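Local coordinates for acetyl-CoA hydrolase/transferase family protein (Porphyromonas gingivalis, PDB 2NVV) that binds zinc and probably hydrolyses acetyl-CoA or transfers its coenzyme A to another carboxylic acid by way of an enzyme-bound CoA thioester, at residues Leu253-Gly258 with Gly346-Asn351; Asn280-Val285 with Phe301-Ser306; Glu355-Gly360 with Val406-His411. All blocks are in the same frame, centred on the assembly; numbering follows the deposited sequence.

Interaction 1. Residues Leu253-Gly258 with Gly346-Asn351; sequences LPLQSG and GVITIN
Gln256 sets CG anti to its backbone N and then bends at CG (chi2 -84°), which swings its carboxamide across to Asn351, whose own CG stands beside the backbone N. The pair lies toward the C-terminal ends of two parallel strands, 255-257 and 348-352, in a sheet consistent with a Rossmann-like fold; Gly258, just beyond, is predicted to bind CoA. Asn351 ND2 donates to Gln256 OE1 at 3.1 Å, on a lone pair in the carbonyl plane, and Gln256 NE2 returns a weak bond to Asn351 OD1 at 3.5 Å. The two amide planes are 24° apart, although OE1 lies 30° out of the Asn351 amide plane. On the same face Gln256 also touches Glu284, the predicted catalytic residue, and Phe382 of helix 379-385. Backbone bonds fix the register: Ile348 N reaches Pro254 O at 2.8 Å, Gln256 N reaches Ile348 O at 3.0 Å, and Ile350 N reaches Gln256 O at 2.8 Å. On the other face Leu255 and Ile348 lie side by side and point the same way, while helix 261-272 packs over Leu255 and Ile350. Gly346, with positive phi, closes helix 339-345 in a Schellman motif and turns the chain into its strand. Leu255 CD2 rests on Ile348 CB at 3.6 Å, and Leu253 CB touches the Ile348 CD1 methyl at 3.9 Å.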
loop_
_atom_site.group_PDB
_atom_site.type_symbol
_atom_site.label_atom_id
_atom_site.label_comp_id
_atom_site.label_asym_id
_atom_site.label_seq_id
_atom_site.Cartn_x
_atom_site.Cartn_y
_atom_site.Cartn_z
ATOM N N LEU A 253 8.972 19.658 3.560
ATOM C CA LEU A 253 8.829 18.383 4.269
ATOM C C LEU A 253 10.012 17.465 3.953
ATOM O O LEU A 253 10.834 17.786 3.099
ATOM C CB LEU A 253 7.530 17.713 3.828
ATOM C CG LEU A 253 6.268 17.751 4.699
ATOM C CD1 LEU A 253 6.255 18.954 5.582
ATOM C CD2 LEU A 253 5.049 17.736 3.798
ATOM N N PRO A 254 10.127 16.318 4.654
ATOM C CA PRO A 254 11.235 15.393 4.397
ATOM C C PRO A 254 11.089 14.820 3.002
ATOM O O PRO A 254 9.962 14.655 2.520
ATOM C CB PRO A 254 11.049 14.318 5.462
ATOM C CG PRO A 254 10.381 15.038 6.564
ATOM C CD PRO A 254 9.365 15.887 5.839
ATOM N N LEU A 255 12.215 14.520 2.354
ATOM C CA LEU A 255 12.174 13.950 1.011
ATOM C C LEU A 255 12.746 12.551 0.911
ATOM O O LEU A 255 13.530 12.124 1.745
ATOM C CB LEU A 255 12.922 14.826 0.010
ATOM C CG LEU A 255 12.430 16.234 -0.317
ATOM C CD1 LEU A 255 13.389 16.830 -1.325
ATOM C CD2 LEU A 255 11.025 16.218 -0.887
ATOM N N GLN A 256 12.321 11.847 -0.128
ATOM C CA GLN A 256 12.793 10.509 -0.415
ATOM C C GLN A 256 12.865 10.411 -1.924
ATOM O O GLN A 256 11.930 10.825 -2.631
ATOM C CB GLN A 256 11.841 9.457 0.145
ATOM C CG GLN A 256 12.244 8.021 -0.164
ATOM C CD GLN A 256 11.783 7.557 -1.529
ATOM O OE1 GLN A 256 10.640 7.794 -1.926
ATOM N NE2 GLN A 256 12.665 6.883 -2.250
ATOM N N SER A 257 13.990 9.908 -2.424
ATOM C CA SER A 257 14.163 9.760 -3.861
ATOM C C SER A 257 14.893 8.457 -4.106
ATOM O O SER A 257 15.544 7.924 -3.196
ATOM C CB SER A 257 14.988 10.915 -4.426
ATOM O OG SER A 257 16.379 10.714 -4.199
ATOM N N GLY A 258 14.774 7.931 -5.321
ATOM C CA GLY A 258 15.471 6.705 -5.640
ATOM C C GLY A 258 16.910 7.016 -6.002
ATOM O O GLY A 258 17.426 8.087 -5.699
ATOM N N GLY A 346 5.173 13.085 6.935
ATOM C CA GLY A 346 4.705 13.690 5.702
ATOM C C GLY A 346 5.806 13.702 4.657
ATOM O O GLY A 346 6.013 14.692 3.947
ATOM N N VAL A 347 6.526 12.592 4.573
ATOM C CA VAL A 347 7.616 12.455 3.631
ATOM C C VAL A 347 7.115 12.567 2.205
ATOM O O VAL A 347 6.155 11.889 1.824
ATOM C CB VAL A 347 8.317 11.091 3.786
ATOM C CG1 VAL A 347 9.492 10.995 2.840
ATOM C CG2 VAL A 347 8.778 10.906 5.206
ATOM N N ILE A 348 7.758 13.427 1.416
ATOM C CA ILE A 348 7.396 13.584 0.017
ATOM C C ILE A 348 8.273 12.582 -0.720
ATOM O O ILE A 348 9.494 12.626 -0.603
ATOM C CB ILE A 348 7.672 15.027 -0.475
ATOM C CG1 ILE A 348 6.697 15.984 0.211
ATOM C CG2 ILE A 348 7.546 15.104 -2.008
ATOM C CD1 ILE A 348 6.975 17.425 -0.031
ATOM N N THR A 349 7.645 11.677 -1.468
ATOM C CA THR A 349 8.375 10.632 -2.174
ATOM C C THR A 349 8.438 10.829 -3.681
ATOM O O THR A 349 7.441 11.179 -4.311
ATOM C CB THR A 349 7.770 9.234 -1.872
ATOM O OG1 THR A 349 6.443 9.163 -2.380
ATOM C CG2 THR A 349 7.720 8.980 -0.380
ATOM N N ILE A 350 9.623 10.587 -4.243
ATOM C CA ILE A 350 9.871 10.721 -5.671
ATOM C C ILE A 350 10.581 9.456 -6.150
ATOM O O ILE A 350 11.725 9.197 -5.779
ATOM C CB ILE A 350 10.765 11.942 -5.955
ATOM C CG1 ILE A 350 10.288 13.132 -5.120
ATOM C CG2 ILE A 350 10.711 12.296 -7.435
ATOM C CD1 ILE A 350 11.367 14.145 -4.852
ATOM N N ASN A 351 9.897 8.679 -6.984
ATOM C CA ASN A 351 10.430 7.429 -7.486
ATOM C C ASN A 351 10.302 7.332 -8.992
ATOM O O ASN A 351 9.558 8.094 -9.599
ATOM C CB ASN A 351 9.687 6.281 -6.816
ATOM C CG ASN A 351 10.067 6.126 -5.355
ATOM O OD1 ASN A 351 11.079 5.512 -5.035
ATOM N ND2 ASN A 351 9.268 6.696 -4.463
#

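Interaction 2. Residues Asn280-Val285 with Phe301-Ser306; sequences NMYTEV and FASGCS
Glu284 O is gripped by two consecutive backbone N-H groups: Ser306 N approaches it in the carbonyl plane at 3.3 Å, and Cys305 N comes in along a nearly straight bond whose very short modelled length is doubtful at this resolution. The Glu284 CB points away from residues 301-306, and its carboxylate is engaged elsewhere, OE2 accepting from Asn337 ND2. Glu284 is predicted to form the CoA thioester, so the fork on its carbonyl ties the backbone of the probable catalytic residue to segment 301-306 of the same chain. Upstream, Met281 N donates to Phe301 O at 3.0 Å and Ser303 N to Met281 O at 2.9 Å, the latter donor standing above the carbonyl plane. Ser303 O then takes Thr283 N at 3.0 Å and, weakly, Thr283 OG1. Residues 280-282 and 301-304 run parallel, 2° apart, in strands 279-282 and 299-304, linked through helix 288-295 as a beta-alpha-beta crossover; strand 328-330 continues the sheet beyond 299-304. The pairing is interrupted after Tyr282 and Ser303, where Thr283 and Glu284 form a short loop, and resumes at Val285 and Ser306. Ser303 OG, anti to its backbone N (chi1 -179°), comes obliquely to the Tyr282 ring, 3.3 Å from CE1. Both polar ends are held from outside: Ser303 OG by Arg331 and Tyr282 OH by the Tyr335 carbonyl. On the other face the selenomethionine Met281 sets its CB against Ala302 CB at 4.2 Å. Past the loop, Ser306 OG lies 3.4 Å from Val285 CB and also bonds Ser308.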
loop_
_atom_site.group_PDB
_atom_site.type_symbol
_atom_site.label_atom_id
_atom_site.label_comp_id
_atom_site.label_asym_id
_atom_site.label_seq_id
_atom_site.Cartn_x
_atom_site.Cartn_y
_atom_site.Cartn_z
ATOM N N ASN A 280 15.646 18.263 4.622
ATOM C CA ASN A 280 16.193 17.038 5.176
ATOM C C ASN A 280 15.730 15.869 4.323
ATOM O O ASN A 280 14.719 15.957 3.636
ATOM C CB ASN A 280 15.707 16.825 6.615
ATOM C CG ASN A 280 16.105 17.961 7.546
ATOM O OD1 ASN A 280 15.248 18.682 8.065
ATOM N ND2 ASN A 280 17.410 18.123 7.771
HETATM N N MSE A 281 16.482 14.780 4.374
HETATM C CA MSE A 281 16.144 13.576 3.629
HETATM C C MSE A 281 15.712 12.502 4.609
HETATM O O MSE A 281 16.240 12.413 5.724
HETATM C CB MSE A 281 17.364 13.016 2.878
HETATM C CG MSE A 281 18.016 13.948 1.875
HETATM SE SE MSE A 281 16.885 14.285 0.380
HETATM C CE MSE A 281 16.956 12.526 -0.486
ATOM N N TYR A 282 14.737 11.707 4.198
ATOM C CA TYR A 282 14.299 10.567 4.979
ATOM C C TYR A 282 14.126 9.539 3.870
ATOM O O TYR A 282 13.012 9.131 3.545
ATOM C CB TYR A 282 12.970 10.818 5.701
ATOM C CG TYR A 282 12.745 9.788 6.794
ATOM C CD1 TYR A 282 13.421 9.880 8.009
ATOM C CD2 TYR A 282 11.948 8.667 6.575
ATOM C CE1 TYR A 282 13.315 8.888 8.969
ATOM C CE2 TYR A 282 11.840 7.670 7.526
ATOM C CZ TYR A 282 12.528 7.781 8.722
ATOM O OH TYR A 282 12.439 6.775 9.664
ATOM N N THR A 283 15.254 9.174 3.256
ATOM C CA THR A 283 15.295 8.217 2.140
ATOM C C THR A 283 15.720 6.802 2.511
ATOM O O THR A 283 15.765 6.416 3.679
ATOM C CB THR A 283 16.278 8.665 1.031
ATOM O OG1 THR A 283 17.440 9.242 1.633
ATOM C CG2 THR A 283 15.649 9.643 0.102
ATOM N N GLU A 284 16.011 6.036 1.469
ATOM C CA GLU A 284 16.481 4.677 1.598
ATOM C C GLU A 284 17.985 4.743 1.514
ATOM O O GLU A 284 18.678 4.368 2.464
ATOM C CB GLU A 284 15.971 3.812 0.458
ATOM C CG GLU A 284 14.597 3.236 0.671
ATOM C CD GLU A 284 14.085 2.538 -0.568
ATOM O OE1 GLU A 284 13.731 3.232 -1.544
ATOM O OE2 GLU A 284 14.048 1.300 -0.571
ATOM N N VAL A 285 18.490 5.212 0.376
ATOM C CA VAL A 285 19.937 5.310 0.185
ATOM C C VAL A 285 20.431 6.741 -0.079
ATOM O O VAL A 285 19.900 7.470 -0.920
ATOM C CB VAL A 285 20.439 4.323 -0.943
ATOM C CG1 VAL A 285 19.285 3.490 -1.473
ATOM C CG2 VAL A 285 21.117 5.074 -2.063
ATOM N N PHE A 301 20.208 17.528 6.833
ATOM C CA PHE A 301 20.389 16.236 7.477
ATOM C C PHE A 301 19.919 15.135 6.534
ATOM O O PHE A 301 19.119 15.373 5.626
ATOM C CB PHE A 301 19.549 16.214 8.761
ATOM C CG PHE A 301 19.604 14.922 9.505
ATOM C CD1 PHE A 301 20.653 14.647 10.374
ATOM C CD2 PHE A 301 18.620 13.957 9.314
ATOM C CE1 PHE A 301 20.721 13.422 11.037
ATOM C CE2 PHE A 301 18.685 12.734 9.973
ATOM C CZ PHE A 301 19.733 12.466 10.831
ATOM N N ALA A 302 20.423 13.928 6.738
ATOM C CA ALA A 302 20.010 12.824 5.903
ATOM C C ALA A 302 19.786 11.534 6.686
ATOM O O ALA A 302 20.685 11.028 7.343
ATOM C CB ALA A 302 21.023 12.588 4.808
ATOM N N SER A 303 18.564 11.022 6.622
ATOM C CA SER A 303 18.236 9.770 7.263
ATOM C C SER A 303 18.127 8.765 6.125
ATOM O O SER A 303 17.586 9.082 5.072
ATOM C CB SER A 303 16.905 9.866 7.993
ATOM O OG SER A 303 16.590 8.637 8.638
ATOM N N GLY A 304 18.658 7.568 6.320
ATOM C CA GLY A 304 18.586 6.563 5.282
ATOM C C GLY A 304 18.898 5.185 5.825
ATOM O O GLY A 304 18.991 4.994 7.035
ATOM N N CYS A 305 19.058 4.218 4.931
ATOM C CA CYS A 305 19.379 2.857 5.337
ATOM C C CYS A 305 20.814 2.552 4.949
ATOM O O CYS A 305 21.427 1.626 5.466
ATOM C CB CYS A 305 18.446 1.863 4.655
ATOM S SG CYS A 305 18.554 0.200 5.316
ATOM N N SER A 306 21.349 3.339 4.025
ATOM C CA SER A 306 22.719 3.142 3.581
ATOM C C SER A 306 23.309 4.424 3.027
ATOM O O SER A 306 22.596 5.308 2.560
ATOM C CB SER A 306 22.779 2.079 2.488
ATOM O OG SER A 306 22.306 2.611 1.260
#

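Interaction 3. Residues Glu355-Gly360 with Val406-His411; sequences EADIFG and VPMVAH. With ZN (zinc ion), chain H.
Glu355 reaches from strand 355-357 into the loop that carries a zinc ligand. Its CB points toward residues 406-411, and CG, placed between the backbone N and the carbonyl carbon (chi1 80°), rests on Val409 CG1 at 3.8 Å. The chain stays extended to CD, which comes within 4.0 Å of Ala410 N. At the tip the oxygens part: OE1 lies against Val406 CG1 at 3.8 Å, and OE2 accepts Ala410 N at 2.9 Å, met from above the carboxylate plane (37° out of it). OE2 has a second donor in Asn363 ND2, so two N-H groups hold this buried oxygen. Asp357, two residues on along the strand, also accepts an N-H of the loop, but differently. Its OD2 receives Val409 N at 3.2 Å on the anti lone pair, while OD1 takes Phe359 N at 2.9 Å in an Asx turn, coinciding with the type I turn from Asp357 to Gly360; Asn361 ND2 also bonds OD1. The backbones pair as parallel strands where Val406 N donates to Ala356 O at 2.9 Å. In this small mixed sheet 355-357 is flanked by 405-406 on one edge and by antiparallel 362-367 on the other. Beyond Ala410 the loop brings His411 to the metal: with CG anti to its backbone N (chi1 -175°), the imidazole extends away from the strand, and NE2 binds zinc at 2.3 Å. Two waters and Asp413 join it, and Glu416 and His417 of the second subunit complete the site, so the zinc bridges the two chains. The His411 ring stacks on that of His366.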
loop_
_atom_site.group_PDB
_atom_site.type_symbol
_atom_site.label_atom_id
_atom_site.label_comp_id
_atom_site.label_asym_id
_atom_site.label_seq_id
_atom_site.Cartn_x
_atom_site.Cartn_y
_atom_site.Cartn_z
ATOM N N GLU A 355 7.491 2.083 -16.647
ATOM C CA GLU A 355 6.423 2.499 -17.528
ATOM C C GLU A 355 5.211 2.899 -16.678
ATOM O O GLU A 355 5.118 2.553 -15.502
ATOM C CB GLU A 355 6.060 1.368 -18.486
ATOM C CG GLU A 355 5.169 0.284 -17.907
ATOM C CD GLU A 355 4.877 -0.803 -18.920
ATOM O OE1 GLU A 355 5.068 -0.556 -20.131
ATOM O OE2 GLU A 355 4.450 -1.903 -18.515
ATOM N N ALA A 356 4.296 3.651 -17.275
ATOM C CA ALA A 356 3.089 4.099 -16.591
ATOM C C ALA A 356 1.962 4.085 -17.606
ATOM O O ALA A 356 2.219 4.160 -18.806
ATOM C CB ALA A 356 3.287 5.515 -16.057
ATOM N N ASP A 357 0.722 3.959 -17.151
ATOM C CA ASP A 357 -0.388 3.996 -18.095
ATOM C C ASP A 357 -1.221 5.244 -17.854
ATOM O O ASP A 357 -1.083 5.918 -16.831
ATOM C CB ASP A 357 -1.259 2.726 -18.037
ATOM C CG ASP A 357 -1.924 2.509 -16.696
ATOM O OD1 ASP A 357 -2.388 3.491 -16.084
ATOM O OD2 ASP A 357 -2.002 1.336 -16.265
ATOM N N ILE A 358 -2.082 5.553 -18.811
ATOM C CA ILE A 358 -2.923 6.744 -18.756
ATOM C C ILE A 358 -3.885 6.856 -17.576
ATOM O O ILE A 358 -4.556 7.875 -17.416
ATOM C CB ILE A 358 -3.709 6.899 -20.092
ATOM C CG1 ILE A 358 -4.419 5.588 -20.442
ATOM C CG2 ILE A 358 -2.735 7.278 -21.220
ATOM C CD1 ILE A 358 -5.219 5.625 -21.748
ATOM N N PHE A 359 -3.957 5.827 -16.738
ATOM C CA PHE A 359 -4.851 5.898 -15.598
ATOM C C PHE A 359 -4.122 6.057 -14.268
ATOM O O PHE A 359 -4.733 5.985 -13.194
ATOM C CB PHE A 359 -5.770 4.683 -15.592
ATOM C CG PHE A 359 -6.629 4.597 -16.810
ATOM C CD1 PHE A 359 -6.378 3.640 -17.790
ATOM C CD2 PHE A 359 -7.643 5.531 -17.025
ATOM C CE1 PHE A 359 -7.124 3.619 -18.982
ATOM C CE2 PHE A 359 -8.392 5.521 -18.205
ATOM C CZ PHE A 359 -8.129 4.561 -19.188
ATOM N N GLY A 360 -2.811 6.281 -14.349
ATOM C CA GLY A 360 -2.009 6.489 -13.154
ATOM C C GLY A 360 -1.392 5.279 -12.492
ATOM O O GLY A 360 -0.919 5.372 -11.361
ATOM N N VAL A 406 1.740 3.814 -21.623
ATOM C CA VAL A 406 0.974 2.831 -22.363
ATOM C C VAL A 406 -0.487 2.781 -21.923
ATOM O O VAL A 406 -0.844 3.310 -20.874
ATOM C CB VAL A 406 1.602 1.444 -22.152
ATOM C CG1 VAL A 406 3.026 1.423 -22.689
ATOM C CG2 VAL A 406 1.603 1.110 -20.669
ATOM N N PRO A 407 -1.355 2.145 -22.726
ATOM C CA PRO A 407 -2.776 2.040 -22.376
ATOM C C PRO A 407 -2.948 1.389 -21.004
ATOM O O PRO A 407 -3.707 1.878 -20.167
ATOM C CB PRO A 407 -3.343 1.178 -23.502
ATOM C CG PRO A 407 -2.480 1.560 -24.678
ATOM C CD PRO A 407 -1.099 1.605 -24.075
HETATM N N MSE A 408 -2.242 0.277 -20.795
HETATM C CA MSE A 408 -2.264 -0.452 -19.529
HETATM C C MSE A 408 -0.860 -0.971 -19.259
HETATM O O MSE A 408 -0.199 -1.451 -20.177
HETATM C CB MSE A 408 -3.225 -1.636 -19.591
HETATM C CG MSE A 408 -3.444 -2.305 -18.242
HETATM SE SE MSE A 408 -4.350 -4.034 -18.326
HETATM C CE MSE A 408 -6.208 -3.464 -18.317
ATOM N N VAL A 409 -0.397 -0.859 -18.012
ATOM C CA VAL A 409 0.940 -1.346 -17.668
ATOM C C VAL A 409 0.948 -2.883 -17.682
ATOM O O VAL A 409 0.034 -3.521 -17.155
ATOM C CB VAL A 409 1.424 -0.830 -16.268
ATOM C CG1 VAL A 409 1.722 0.653 -16.324
ATOM C CG2 VAL A 409 0.390 -1.110 -15.214
ATOM N N ALA A 410 1.983 -3.459 -18.297
ATOM C CA ALA A 410 2.134 -4.906 -18.399
ATOM C C ALA A 410 2.340 -5.568 -17.039
ATOM O O ALA A 410 2.301 -6.792 -16.928
ATOM C CB ALA A 410 3.290 -5.244 -19.324
ATOM N N HIS A 411 2.562 -4.752 -16.015
ATOM C CA HIS A 411 2.764 -5.245 -14.659
ATOM C C HIS A 411 2.448 -4.118 -13.696
ATOM O O HIS A 411 3.041 -3.048 -13.786
ATOM C CB HIS A 411 4.211 -5.684 -14.447
ATOM C CG HIS A 411 4.454 -6.310 -13.112
ATOM N ND1 HIS A 411 4.028 -7.584 -12.802
ATOM C CD2 HIS A 411 5.042 -5.828 -11.992
ATOM C CE1 HIS A 411 4.344 -7.860 -11.549
ATOM N NE2 HIS A 411 4.958 -6.811 -11.036
HETATM ZN ZN ZN H . 5.198 -6.693 -8.721
HETATM O O HOH W 1 3.185 -6.137 -8.104
HETATM O O HOH W 2 7.509 -6.989 -9.261
#

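Overall arrangement
Interactions 1 and 2 adjoin, their centres 10 Å apart: strand 255-257 lies between 348-352 and 279-282, probably hydrogen-bonded to the latter through Leu255, so the two sheets run together, which sets the predicted CoA-binding Gly258 and catalytic Glu284 at neighbouring strand ends. Along the chain, both segments of interaction 2 fall between the two of interaction 1. Interaction 3 comes later, its centre about 22 Å from that of interaction 1 and 30 Å from that of interaction 2, although strand 355-357 follows directly on strand 348-352. It belongs to a separate small sheet reaching a zinc shared between subunits, so the chain passes from the probable catalytic centre to a metal-bridged dimer interface.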